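Local structure of putative nisin-resistance protein (Streptococcus agalactiae 515, 4Y68) at residues L120-S125 and I154-N159; I218-N223 and P241-F246; G247-G252 and P287-Q292. The protein probably acts as a lipoprotein serine peptidase of family S41 that recognises and cleaves the lantibiotic nisin, so making the bacterium resistant to it. One frame throughout, in Å; residues are numbered along the deposited sequence.

Overall arrangement
Going from the N terminus, contact 1 closes first: the chain leaves strand 118-122, runs through helix 131-147 and returns as strand 152-156 beside it. Contact 2 repeats this shape further on, with strand 218-222, helix 229-235 and strand 243-247. Contact 3 then closes a longer loop, from residues 247-252 to 287-292, whose intervening chain is strand and turn without helix. The three follow one another in series, neither nesting nor crossing. Contacts 1 and 2 share the mixed sheet, in which L155 is bonded through its backbone to A219 and I221. S245 OG, bonded to D291 N, ties the loops of contact 3 to strand 243-247; T222 OG1 to Q248 O does the same for strand 218-222.

Contact 1: residues L120-S125 and I154-N159; sequences LITIPS and ILDLSN
L120 and I154 meet across two parallel strands, CD1 of L120 lying 3.7 Å from CG2 of I154. With CG of L120 anti to the backbone N (chi1 168°), the leucine leans onto its neighbour, and both side chains touch helix 297-308. The opposite face carries I121 and L155, and I121 packs on helix 131-147. The strands are joined by I121 N to I154 O (2.7 Å), D156 N to I121 O (2.8 Å) and I123 N to D156 O (3.0 Å). Just past the strand, I123 turns toward the partner and uses two branches: CD1 reaches CB of L155 at 3.8 Å, while CG2 runs alongside CD2 of L157 at 3.7 Å. A branched aliphatic residue suits this buried spot. D156, partly exposed on the face of L120 and I154, shares a water through OD2 with T122 OG1. OD1 accepts S158 N from above the carboxylate plane, closing an Asx turn, and S158 OG on its syn lone pair; the two together limit the carboxylate's rotation. Beyond it, a second water joins S125 N to N159 O, while S125 OG is held by T161 N. Parallel strands joined through helix 131-147 make this a beta-alpha-beta unit.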
ATOM      1  N   LEU A 120      21.564  -3.678  -6.587  1.00 26.94           N
ATOM      2  CA  LEU A 120      20.830  -3.061  -5.491  1.00 26.73           C
ATOM      3  C   LEU A 120      19.675  -2.243  -6.068  1.00 25.39           C
ATOM      4  O   LEU A 120      19.902  -1.226  -6.715  1.00 27.53           O
ATOM      5  CB  LEU A 120      21.747  -2.173  -4.638  1.00 23.80           C
ATOM      6  CG  LEU A 120      21.053  -1.245  -3.623  1.00 25.92           C
ATOM      7  CD1 LEU A 120      20.125  -2.006  -2.684  1.00 23.24           C
ATOM      8  CD2 LEU A 120      22.068  -0.463  -2.811  1.00 22.85           C
ATOM      9  N   ILE A 121      18.436  -2.677  -5.854  1.00 25.77           N
ATOM     10  CA  ILE A 121      17.318  -1.935  -6.426  1.00 25.53           C
ATOM     11  C   ILE A 121      16.540  -1.159  -5.350  1.00 26.79           C
ATOM     12  O   ILE A 121      16.075  -1.716  -4.362  1.00 25.17           O
ATOM     13  CB  ILE A 121      16.382  -2.863  -7.207  1.00 22.42           C
ATOM     14  CG1 ILE A 121      17.164  -3.572  -8.318  1.00 24.76           C
ATOM     15  CG2 ILE A 121      15.283  -2.069  -7.887  1.00 27.04           C
ATOM     16  CD1 ILE A 121      16.337  -4.574  -9.108  1.00 24.16           C
ATOM     17  N   THR A 122      16.455   0.147  -5.550  1.00 24.86           N
ATOM     18  CA  THR A 122      15.686   1.048  -4.709  1.00 25.39           C
ATOM     19  C   THR A 122      14.258   1.134  -5.227  1.00 25.07           C
ATOM     20  O   THR A 122      14.030   1.438  -6.396  1.00 28.09           O
ATOM     21  CB  THR A 122      16.334   2.434  -4.681  1.00 28.12           C
ATOM     22  OG1 THR A 122      17.674   2.300  -4.203  1.00 27.58           O
ATOM     23  CG2 THR A 122      15.577   3.399  -3.785  1.00 22.13           C
ATOM     24  N   ILE A 123      13.301   0.837  -4.357  1.00 25.71           N
ATOM     25  CA  ILE A 123      11.896   0.758  -4.736  1.00 24.42           C
ATOM     26  C   ILE A 123      11.079   1.754  -3.915  1.00 23.60           C
ATOM     27  O   ILE A 123      10.683   1.447  -2.801  1.00 25.17           O
ATOM     28  CB  ILE A 123      11.370  -0.679  -4.528  1.00 28.87           C
ATOM     29  CG1 ILE A 123      12.121  -1.649  -5.455  1.00 27.12           C
ATOM     30  CG2 ILE A 123       9.857  -0.745  -4.699  1.00 23.38           C
ATOM     31  CD1 ILE A 123      12.195  -3.041  -4.920  1.00 24.17           C
ATOM     32  N   PRO A 124      10.839   2.964  -4.456  1.00 22.52           N
ATOM     33  CA  PRO A 124      10.305   4.062  -3.641  1.00 22.12           C
ATOM     34  C   PRO A 124       8.794   4.221  -3.689  1.00 23.09           C
ATOM     35  O   PRO A 124       8.136   3.639  -4.556  1.00 21.79           O
ATOM     36  CB  PRO A 124      10.957   5.292  -4.272  1.00 22.19           C
ATOM     37  CG  PRO A 124      10.959   4.940  -5.727  1.00 23.67           C
ATOM     38  CD  PRO A 124      11.255   3.442  -5.785  1.00 22.03           C
ATOM     39  N   SER A 125       8.273   5.032  -2.774  1.00 21.62           N
ATOM     40  CA  SER A 125       6.877   5.495  -2.804  1.00 22.34           C
ATOM     41  C   SER A 125       6.467   6.092  -4.137  1.00 23.77           C
ATOM     42  O   SER A 125       7.174   6.918  -4.693  1.00 28.26           O
ATOM     43  CB  SER A 125       6.631   6.565  -1.735  1.00 23.38           C
ATOM     44  OG  SER A 125       7.296   6.268  -0.520  1.00 32.43           O
ATOM     45  N   ILE A 154      19.128  -7.195  -4.314  1.00 30.93           N
ATOM     46  CA  ILE A 154      18.737  -6.559  -3.068  1.00 26.45           C
ATOM     47  C   ILE A 154      17.609  -5.608  -3.400  1.00 25.98           C
ATOM     48  O   ILE A 154      17.759  -4.737  -4.250  1.00 29.43           O
ATOM     49  CB  ILE A 154      19.876  -5.787  -2.387  1.00 28.73           C
ATOM     50  CG1 ILE A 154      21.083  -6.692  -2.197  1.00 27.89           C
ATOM     51  CG2 ILE A 154      19.400  -5.228  -1.042  1.00 24.51           C
ATOM     52  CD1 ILE A 154      22.189  -6.068  -1.387  1.00 30.25           C
ATOM     53  N   LEU A 155      16.469  -5.813  -2.750  1.00 27.06           N
ATOM     54  CA  LEU A 155      15.281  -5.012  -2.969  1.00 21.14           C
ATOM     55  C   LEU A 155      15.128  -4.137  -1.762  1.00 20.37           C
ATOM     56  O   LEU A 155      14.912  -4.638  -0.679  1.00 24.36           O
ATOM     57  CB  LEU A 155      14.051  -5.882  -3.139  1.00 22.69           C
ATOM     58  CG  LEU A 155      14.059  -6.916  -4.260  1.00 25.64           C
ATOM     59  CD1 LEU A 155      12.721  -7.633  -4.275  1.00 24.01           C
ATOM     60  CD2 LEU A 155      14.343  -6.253  -5.598  1.00 22.28           C
ATOM     61  N   ASP A 156      15.232  -2.830  -1.948  1.00 23.52           N
ATOM     62  CA  ASP A 156      15.271  -1.902  -0.830  1.00 21.51           C
ATOM     63  C   ASP A 156      13.967  -1.116  -0.738  1.00 21.42           C
ATOM     64  O   ASP A 156      13.664  -0.278  -1.603  1.00 22.33           O
ATOM     65  CB  ASP A 156      16.473  -0.960  -0.965  1.00 23.70           C
ATOM     66  CG  ASP A 156      16.603  -0.001   0.204  1.00 24.89           C
ATOM     67  OD1 ASP A 156      15.940  -0.219   1.263  1.00 25.49           O
ATOM     68  OD2 ASP A 156      17.378   0.968   0.061  1.00 24.08           O
ATOM     69  N   LEU A 157      13.209  -1.415   0.322  1.00 22.13           N
ATOM     70  CA  LEU A 157      11.915  -0.801   0.594  1.00 20.87           C
ATOM     71  C   LEU A 157      11.990   0.197   1.742  1.00 22.78           C
ATOM     72  O   LEU A 157      10.949   0.660   2.206  1.00 19.34           O
ATOM     73  CB  LEU A 157      10.857  -1.880   0.922  1.00 18.89           C
ATOM     74  CG  LEU A 157      10.526  -2.915  -0.179  1.00 21.96           C
ATOM     75  CD1 LEU A 157       9.822  -4.136   0.384  1.00 19.71           C
ATOM     76  CD2 LEU A 157       9.718  -2.324  -1.327  1.00 16.34           C
ATOM     77  N   SER A 158      13.202   0.493   2.224  1.00 19.39           N
ATOM     78  CA  SER A 158      13.386   1.566   3.228  1.00 20.55           C
ATOM     79  C   SER A 158      12.649   2.828   2.825  1.00 23.72           C
ATOM     80  O   SER A 158      12.705   3.233   1.666  1.00 25.69           O
ATOM     81  CB  SER A 158      14.868   1.919   3.421  1.00 22.26           C
ATOM     82  OG  SER A 158      15.646   0.791   3.781  1.00 24.07           O
ATOM     83  N   ASN A 159      11.958   3.455   3.763  1.00 22.83           N
ATOM     84  CA  ASN A 159      11.357   4.754   3.505  1.00 23.77           C
ATOM     85  C   ASN A 159      10.267   4.751   2.450  1.00 21.30           C
ATOM     86  O   ASN A 159       9.812   5.819   2.057  1.00 25.22           O
ATOM     87  CB  ASN A 159      12.430   5.774   3.086  1.00 21.20           C
ATOM     88  CG  ASN A 159      13.533   5.921   4.132  1.00 29.22           C
ATOM     89  OD1 ASN A 159      13.284   5.744   5.321  1.00 27.97           O
ATOM     90  ND2 ASN A 159      14.763   6.224   3.685  1.00 26.87           N
TER
HETATM   91  O   HOH W   1      18.712   2.224  -1.689  1.00 34.25           O
HETATM   92  O   HOH W   2      10.317   6.189  -0.828  1.00 28.25           O

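Contact 2: residues I218-N223 and P241-F246; sequences IAIITN and PNVKSF
In the beta-alpha-beta unit made of strand 218-222, helix 229-235 and strand 243-247, I218 and I220 pair with V243 and S245 on adjacent parallel strands. I218 N binds N242 O at 2.9 Å and I218 O receives K244 N; I220 then repeats the pattern, its N bonded to K244 O and its O to F246 N. T222 N to F246 O, at 3.2 Å, ends the series. Each of the two isoleucines thus grips the residues on either side of its partner, as parallel pairing demands, and CA-H...O contacts such as S245 CA to I220 O (3.2 Å) fill in between.

V243 works as a fork. With CG1 anti to its backbone N (chi1 175°), that methyl touches CD1 of I220 at 3.7 Å, while CG2 sits 4.0 Å from CB of I218. Beta-branched residues suit extended strand backbone, and the two methyls of V243 reach one isoleucine each. Just before strand 243-247, N242 lies alongside I218, its ND2 3.8 Å from CD1 of I218 and held by V216 O. The small hydroxyl of S245 suits its place, OG bonding D291 N; likewise T222 OG1 bonds Q248 O.

On the other face F246 bends back along its strand (chi1 -55°, CG beside the backbone N), bringing CE1 to 3.7 Å from CB of A219. The methyl meets the ring obliquely, and I220 O lies near the ring plane at its edge. The single methyl of A219 suits a place beside so large a ring. A219, I221 and F246 all touch helix 297-308, while T222 and S245 touch F234 of helix 229-235. Helices on both faces of parallel strands fit a layered alpha/beta fold, consistent with the family S41 peptidase assignment.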
ATOM      1  N   ILE A 218      17.052 -13.536  -3.239  1.00 33.43           N
ATOM      2  CA  ILE A 218      16.599 -12.165  -3.120  1.00 28.28           C
ATOM      3  C   ILE A 218      16.693 -11.729  -1.667  1.00 31.75           C
ATOM      4  O   ILE A 218      16.139 -12.387  -0.775  1.00 28.84           O
ATOM      5  CB  ILE A 218      15.159 -11.996  -3.617  1.00 31.10           C
ATOM      6  CG1 ILE A 218      15.078 -12.180  -5.135  1.00 27.36           C
ATOM      7  CG2 ILE A 218      14.608 -10.620  -3.217  1.00 31.11           C
ATOM      8  CD1 ILE A 218      13.660 -12.314  -5.661  1.00 24.38           C
ATOM      9  N   ALA A 219      17.395 -10.622  -1.428  1.00 25.73           N
ATOM     10  CA  ALA A 219      17.396 -10.017  -0.106  1.00 27.21           C
ATOM     11  C   ALA A 219      16.516  -8.766  -0.107  1.00 27.84           C
ATOM     12  O   ALA A 219      16.641  -7.904  -0.973  1.00 26.87           O
ATOM     13  CB  ALA A 219      18.807  -9.681   0.328  1.00 28.22           C
ATOM     14  N   ILE A 220      15.622  -8.674   0.862  1.00 22.95           N
ATOM     15  CA  ILE A 220      14.727  -7.533   0.950  1.00 27.50           C
ATOM     16  C   ILE A 220      15.018  -6.693   2.180  1.00 24.26           C
ATOM     17  O   ILE A 220      15.064  -7.212   3.284  1.00 24.00           O
ATOM     18  CB  ILE A 220      13.249  -7.964   1.010  1.00 24.04           C
ATOM     19  CG1 ILE A 220      12.878  -8.808  -0.202  1.00 26.89           C
ATOM     20  CG2 ILE A 220      12.358  -6.756   1.029  1.00 26.53           C
ATOM     21  CD1 ILE A 220      11.454  -9.228  -0.181  1.00 20.17           C
ATOM     22  N   ILE A 221      15.176  -5.389   1.998  1.00 23.04           N
ATOM     23  CA  ILE A 221      15.474  -4.517   3.132  1.00 20.12           C
ATOM     24  C   ILE A 221      14.273  -3.638   3.480  1.00 23.36           C
ATOM     25  O   ILE A 221      13.617  -3.081   2.591  1.00 23.25           O
ATOM     26  CB  ILE A 221      16.714  -3.626   2.844  1.00 21.02           C
ATOM     27  CG1 ILE A 221      17.922  -4.499   2.535  1.00 26.17           C
ATOM     28  CG2 ILE A 221      16.995  -2.667   4.010  1.00 20.04           C
ATOM     29  CD1 ILE A 221      19.186  -3.707   2.152  1.00 26.89           C
ATOM     30  N   THR A 222      13.974  -3.543   4.770  1.00 22.51           N
ATOM     31  CA  THR A 222      12.899  -2.705   5.263  1.00 20.83           C
ATOM     32  C   THR A 222      13.421  -1.864   6.423  1.00 24.90           C
ATOM     33  O   THR A 222      14.383  -2.250   7.083  1.00 23.86           O
ATOM     34  CB  THR A 222      11.696  -3.551   5.736  1.00 26.41           C
ATOM     35  OG1 THR A 222      12.067  -4.335   6.875  1.00 23.13           O
ATOM     36  CG2 THR A 222      11.204  -4.490   4.632  1.00 20.43           C
ATOM     37  N   ASN A 223      12.795  -0.721   6.693  1.00 27.87           N
ATOM     38  CA  ASN A 223      13.099   0.003   7.922  1.00 24.28           C
ATOM     39  C   ASN A 223      11.795   0.457   8.560  1.00 28.93           C
ATOM     40  O   ASN A 223      10.738   0.082   8.072  1.00 25.82           O
ATOM     41  CB  ASN A 223      14.068   1.173   7.676  1.00 24.64           C
ATOM     42  CG  ASN A 223      13.477   2.298   6.842  1.00 26.30           C
ATOM     43  OD1 ASN A 223      12.382   2.184   6.310  1.00 26.40           O
ATOM     44  ND2 ASN A 223      14.229   3.406   6.720  1.00 23.21           N
ATOM     45  N   PRO A 241      11.067 -19.350  -0.924  1.00 32.00           N
ATOM     46  CA  PRO A 241      12.257 -20.026  -0.372  1.00 30.87           C
ATOM     47  C   PRO A 241      13.571 -19.363  -0.765  1.00 29.08           C
ATOM     48  O   PRO A 241      14.575 -19.547  -0.086  1.00 30.43           O
ATOM     49  CB  PRO A 241      12.161 -21.441  -0.949  1.00 24.93           C
ATOM     50  CG  PRO A 241      11.417 -21.247  -2.245  1.00 32.81           C
ATOM     51  CD  PRO A 241      10.393 -20.164  -1.953  1.00 30.78           C
ATOM     52  N   ASN A 242      13.562 -18.584  -1.837  1.00 33.70           N
ATOM     53  CA  ASN A 242      14.769 -17.911  -2.288  1.00 31.22           C
ATOM     54  C   ASN A 242      14.957 -16.530  -1.654  1.00 35.28           C
ATOM     55  O   ASN A 242      15.943 -15.827  -1.930  1.00 28.89           O
ATOM     56  CB  ASN A 242      14.752 -17.782  -3.813  1.00 30.05           C
ATOM     57  CG  ASN A 242      13.505 -17.070  -4.332  1.00 32.79           C
ATOM     58  OD1 ASN A 242      12.372 -17.438  -4.003  1.00 32.53           O
ATOM     59  ND2 ASN A 242      13.711 -16.053  -5.168  1.00 29.46           N
ATOM     60  N   VAL A 243      13.999 -16.139  -0.811  1.00 32.76           N
ATOM     61  CA  VAL A 243      13.932 -14.777  -0.296  1.00 27.77           C
ATOM     62  C   VAL A 243      14.265 -14.734   1.179  1.00 27.92           C
ATOM     63  O   VAL A 243      13.937 -15.654   1.909  1.00 28.52           O
ATOM     64  CB  VAL A 243      12.533 -14.157  -0.505  1.00 33.10           C
ATOM     65  CG1 VAL A 243      12.459 -12.784   0.158  1.00 28.62           C
ATOM     66  CG2 VAL A 243      12.195 -14.087  -1.995  1.00 28.30           C
ATOM     67  N   LYS A 244      14.944 -13.670   1.606  1.00 27.53           N
ATOM     68  CA  LYS A 244      15.217 -13.423   3.023  1.00 27.76           C
ATOM     69  C   LYS A 244      15.257 -11.911   3.283  1.00 25.81           C
ATOM     70  O   LYS A 244      15.708 -11.146   2.436  1.00 26.68           O
ATOM     71  CB  LYS A 244      16.542 -14.081   3.447  1.00 25.89           C
ATOM     72  CG  LYS A 244      16.835 -13.961   4.936  1.00 28.73           C
ATOM     73  CD  LYS A 244      18.144 -14.651   5.335  1.00 35.58           C
ATOM     74  CE  LYS A 244      18.349 -14.614   6.844  1.00 26.70           C
ATOM     75  NZ  LYS A 244      19.665 -15.191   7.204  1.00 33.53           N
ATOM     76  N   SER A 245      14.805 -11.471   4.448  1.00 27.18           N
ATOM     77  CA  SER A 245      14.693 -10.041   4.686  1.00 25.67           C
ATOM     78  C   SER A 245      15.565  -9.578   5.841  1.00 27.59           C
ATOM     79  O   SER A 245      15.761 -10.332   6.794  1.00 27.98           O
ATOM     80  CB  SER A 245      13.236  -9.670   4.959  1.00 24.06           C
ATOM     81  OG  SER A 245      12.814 -10.261   6.178  1.00 28.59           O
ATOM     82  N   PHE A 246      16.042  -8.324   5.757  1.00 27.31           N
ATOM     83  CA  PHE A 246      16.988  -7.718   6.707  1.00 23.03           C
ATOM     84  C   PHE A 246      16.563  -6.319   7.079  1.00 25.09           C
ATOM     85  O   PHE A 246      15.972  -5.612   6.267  1.00 25.65           O
ATOM     86  CB  PHE A 246      18.400  -7.635   6.109  1.00 31.46           C
ATOM     87  CG  PHE A 246      18.938  -8.947   5.607  1.00 29.19           C
ATOM     88  CD1 PHE A 246      18.531  -9.458   4.387  1.00 26.40           C
ATOM     89  CD2 PHE A 246      19.874  -9.655   6.343  1.00 29.58           C
ATOM     90  CE1 PHE A 246      19.037 -10.670   3.924  1.00 26.08           C
ATOM     91  CE2 PHE A 246      20.377 -10.867   5.878  1.00 26.79           C
ATOM     92  CZ  PHE A 246      19.948 -11.366   4.667  1.00 23.06           C
TER

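Contact 3: residues G247-G252 and P287-Q292; sequences GQATAG and PILPDQ
T250 and I288 clasp one another twice. The N-H of I288 points at T250 OG1 over 2.8 Å and nearly straight (167°), and T250 N gives its hydrogen to I288 O at 3.1 Å, tilted from the carbonyl plane. A chi1 of 61° sets OG1 between the backbone N and the carbonyl carbon, where it also comes close to CB of I288; the isoleucine crosses the threonine rather than lying alongside it. One step earlier, CA of A249 makes a CA-H...O contact with the same I288 O at 3.2 Å, and CB of A249 sits 4.0 Å from CB of P287 and near CD2 of L289. Alanine is small enough for the chains to draw together here. P290 lays its ring against the backbone, CG 3.6 Å from G247 O and CD 3.6 Å from Q248 O.

These two loops run nearly antiparallel between their ends, but where they join the edge of the mixed sheet strand 243-247 lies parallel to strand 292-293, and G247 N binds Q292 O at 3.2 Å. Glycine suits both ends of 247-252, where phi is positive and a CB would press on the preceding carbonyl O; at G252 it would also crowd P287 CD.

Further out, E231 of helix 229-235 sets the threonine, since its OE2 is bonded to both T250 OG1 and G252 N. I288, buried and aliphatic, rests on the same helix at F234 and L235. At the sheet end, NE2 of Q292 is held by E300 of helix 297-308, and D291 packs on K244.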
ATOM      1  N   GLY A 247      16.897  -5.883   8.283  1.00 24.84           N
ATOM      2  CA  GLY A 247      16.661  -4.497   8.650  1.00 25.62           C
ATOM      3  C   GLY A 247      15.857  -4.352   9.925  1.00 30.30           C
ATOM      4  O   GLY A 247      16.142  -5.006  10.922  1.00 29.56           O
ATOM      5  N   GLN A 248      14.855  -3.486   9.914  1.00 28.70           N
ATOM      6  CA  GLN A 248      14.025  -3.334  11.107  1.00 29.64           C
ATOM      7  C   GLN A 248      12.565  -3.574  10.805  1.00 25.31           C
ATOM      8  O   GLN A 248      12.160  -3.598   9.647  1.00 24.64           O
ATOM      9  CB  GLN A 248      14.213  -1.949  11.709  1.00 29.17           C
ATOM     10  CG  GLN A 248      15.641  -1.736  12.147  1.00 37.44           C
ATOM     11  CD  GLN A 248      16.124  -0.352  11.826  1.00 49.43           C
ATOM     12  OE1 GLN A 248      15.617   0.638  12.375  1.00 53.26           O
ATOM     13  NE2 GLN A 248      17.095  -0.260  10.905  1.00 47.41           N
ATOM     14  N   ALA A 249      11.792  -3.759  11.864  1.00 25.30           N
ATOM     15  CA  ALA A 249      10.347  -3.883  11.775  1.00 28.64           C
ATOM     16  C   ALA A 249       9.748  -2.738  10.972  1.00 26.95           C
ATOM     17  O   ALA A 249      10.201  -1.602  11.053  1.00 25.25           O
ATOM     18  CB  ALA A 249       9.737  -3.931  13.173  1.00 25.30           C
ATOM     19  N   THR A 250       8.723  -3.041  10.194  1.00 22.73           N
ATOM     20  CA  THR A 250       8.068  -2.007   9.395  1.00 24.89           C
ATOM     21  C   THR A 250       7.097  -1.131  10.208  1.00 23.92           C
ATOM     22  O   THR A 250       6.933  -1.318  11.409  1.00 24.46           O
ATOM     23  CB  THR A 250       7.338  -2.660   8.241  1.00 24.89           C
ATOM     24  OG1 THR A 250       6.355  -3.549   8.760  1.00 23.40           O
ATOM     25  CG2 THR A 250       8.328  -3.489   7.443  1.00 22.56           C
ATOM     26  N   ALA A 251       6.427  -0.188   9.555  1.00 26.13           N
ATOM     27  CA  ALA A 251       5.691   0.850  10.281  1.00 24.64           C
ATOM     28  C   ALA A 251       4.435   0.315  10.939  1.00 26.26           C
ATOM     29  O   ALA A 251       3.950   0.896  11.900  1.00 27.59           O
ATOM     30  CB  ALA A 251       5.339   2.012   9.349  1.00 22.97           C
ATOM     31  N   GLY A 252       3.898  -0.782  10.424  1.00 23.82           N
ATOM     32  CA  GLY A 252       2.708  -1.376  11.013  1.00 21.10           C
ATOM     33  C   GLY A 252       1.414  -0.821  10.453  1.00 23.70           C
ATOM     34  O   GLY A 252       0.503  -0.485  11.210  1.00 22.76           O
ATOM     35  N   PRO A 287       3.519  -4.347  12.823  1.00 25.56           N
ATOM     36  CA  PRO A 287       4.789  -4.322  12.101  1.00 26.09           C
ATOM     37  C   PRO A 287       5.211  -5.704  11.593  1.00 27.00           C
ATOM     38  O   PRO A 287       4.896  -6.730  12.189  1.00 26.88           O
ATOM     39  CB  PRO A 287       5.772  -3.784  13.155  1.00 27.13           C
ATOM     40  CG  PRO A 287       4.914  -2.924  14.051  1.00 25.03           C
ATOM     41  CD  PRO A 287       3.618  -3.703  14.146  1.00 28.74           C
ATOM     42  N   ILE A 288       5.922  -5.720  10.478  1.00 25.52           N
ATOM     43  CA  ILE A 288       6.473  -6.954   9.964  1.00 25.74           C
ATOM     44  C   ILE A 288       7.936  -7.079  10.406  1.00 26.64           C
ATOM     45  O   ILE A 288       8.746  -6.184  10.180  1.00 27.54           O
ATOM     46  CB  ILE A 288       6.349  -7.010   8.437  1.00 22.75           C
ATOM     47  CG1 ILE A 288       4.887  -6.785   8.027  1.00 23.17           C
ATOM     48  CG2 ILE A 288       6.856  -8.358   7.909  1.00 21.89           C
ATOM     49  CD1 ILE A 288       4.720  -6.498   6.533  1.00 19.45           C
ATOM     50  N   LEU A 289       8.261  -8.192  11.051  1.00 23.64           N
ATOM     51  CA  LEU A 289       9.643  -8.491  11.429  1.00 27.37           C
ATOM     52  C   LEU A 289      10.428  -9.045  10.247  1.00 26.38           C
ATOM     53  O   LEU A 289      10.014 -10.021   9.645  1.00 28.84           O
ATOM     54  CB  LEU A 289       9.692  -9.519  12.568  1.00 29.79           C
ATOM     55  CG  LEU A 289       9.492  -9.060  14.007  1.00 34.69           C
ATOM     56  CD1 LEU A 289      10.845  -8.775  14.652  1.00 46.66           C
ATOM     57  CD2 LEU A 289       8.615  -7.833  14.036  1.00 34.92           C
ATOM     58  N   PRO A 290      11.564  -8.428   9.908  1.00 25.46           N
ATOM     59  CA  PRO A 290      12.412  -9.065   8.903  1.00 27.22           C
ATOM     60  C   PRO A 290      13.013 -10.336   9.480  1.00 27.48           C
ATOM     61  O   PRO A 290      13.002 -10.467  10.696  1.00 22.36           O
ATOM     62  CB  PRO A 290      13.489  -8.014   8.621  1.00 25.61           C
ATOM     63  CG  PRO A 290      13.510  -7.155   9.829  1.00 29.59           C
ATOM     64  CD  PRO A 290      12.091  -7.123  10.337  1.00 29.34           C
ATOM     65  N   ASP A 291      13.502 -11.245   8.638  1.00 25.44           N
ATOM     66  CA  ASP A 291      14.095 -12.497   9.123  1.00 29.73           C
ATOM     67  C   ASP A 291      15.287 -12.231  10.045  1.00 32.92           C
ATOM     68  O   ASP A 291      15.532 -12.961  11.011  1.00 31.62           O
ATOM     69  CB  ASP A 291      14.545 -13.369   7.949  1.00 25.91           C
ATOM     70  CG  ASP A 291      13.405 -13.727   7.022  1.00 30.78           C
ATOM     71  OD1 ASP A 291      12.256 -13.848   7.508  1.00 36.52           O
ATOM     72  OD2 ASP A 291      13.655 -13.882   5.809  1.00 30.78           O
ATOM     73  N   GLN A 292      16.017 -11.167   9.736  1.00 30.98           N
ATOM     74  CA  GLN A 292      17.286 -10.876  10.385  1.00 25.97           C
ATOM     75  C   GLN A 292      17.315  -9.392  10.769  1.00 28.97           C
ATOM     76  O   GLN A 292      17.532  -8.525   9.928  1.00 33.70           O
ATOM     77  CB  GLN A 292      18.432 -11.257   9.440  1.00 29.46           C
ATOM     78  CG  GLN A 292      19.816 -10.758   9.833  1.00 37.55           C
ATOM     79  CD  GLN A 292      20.330 -11.355  11.130  1.00 40.90           C
ATOM     80  OE1 GLN A 292      19.866 -12.405  11.578  1.00 41.75           O
ATOM     81  NE2 GLN A 292      21.293 -10.676  11.747  1.00 42.85           N
TER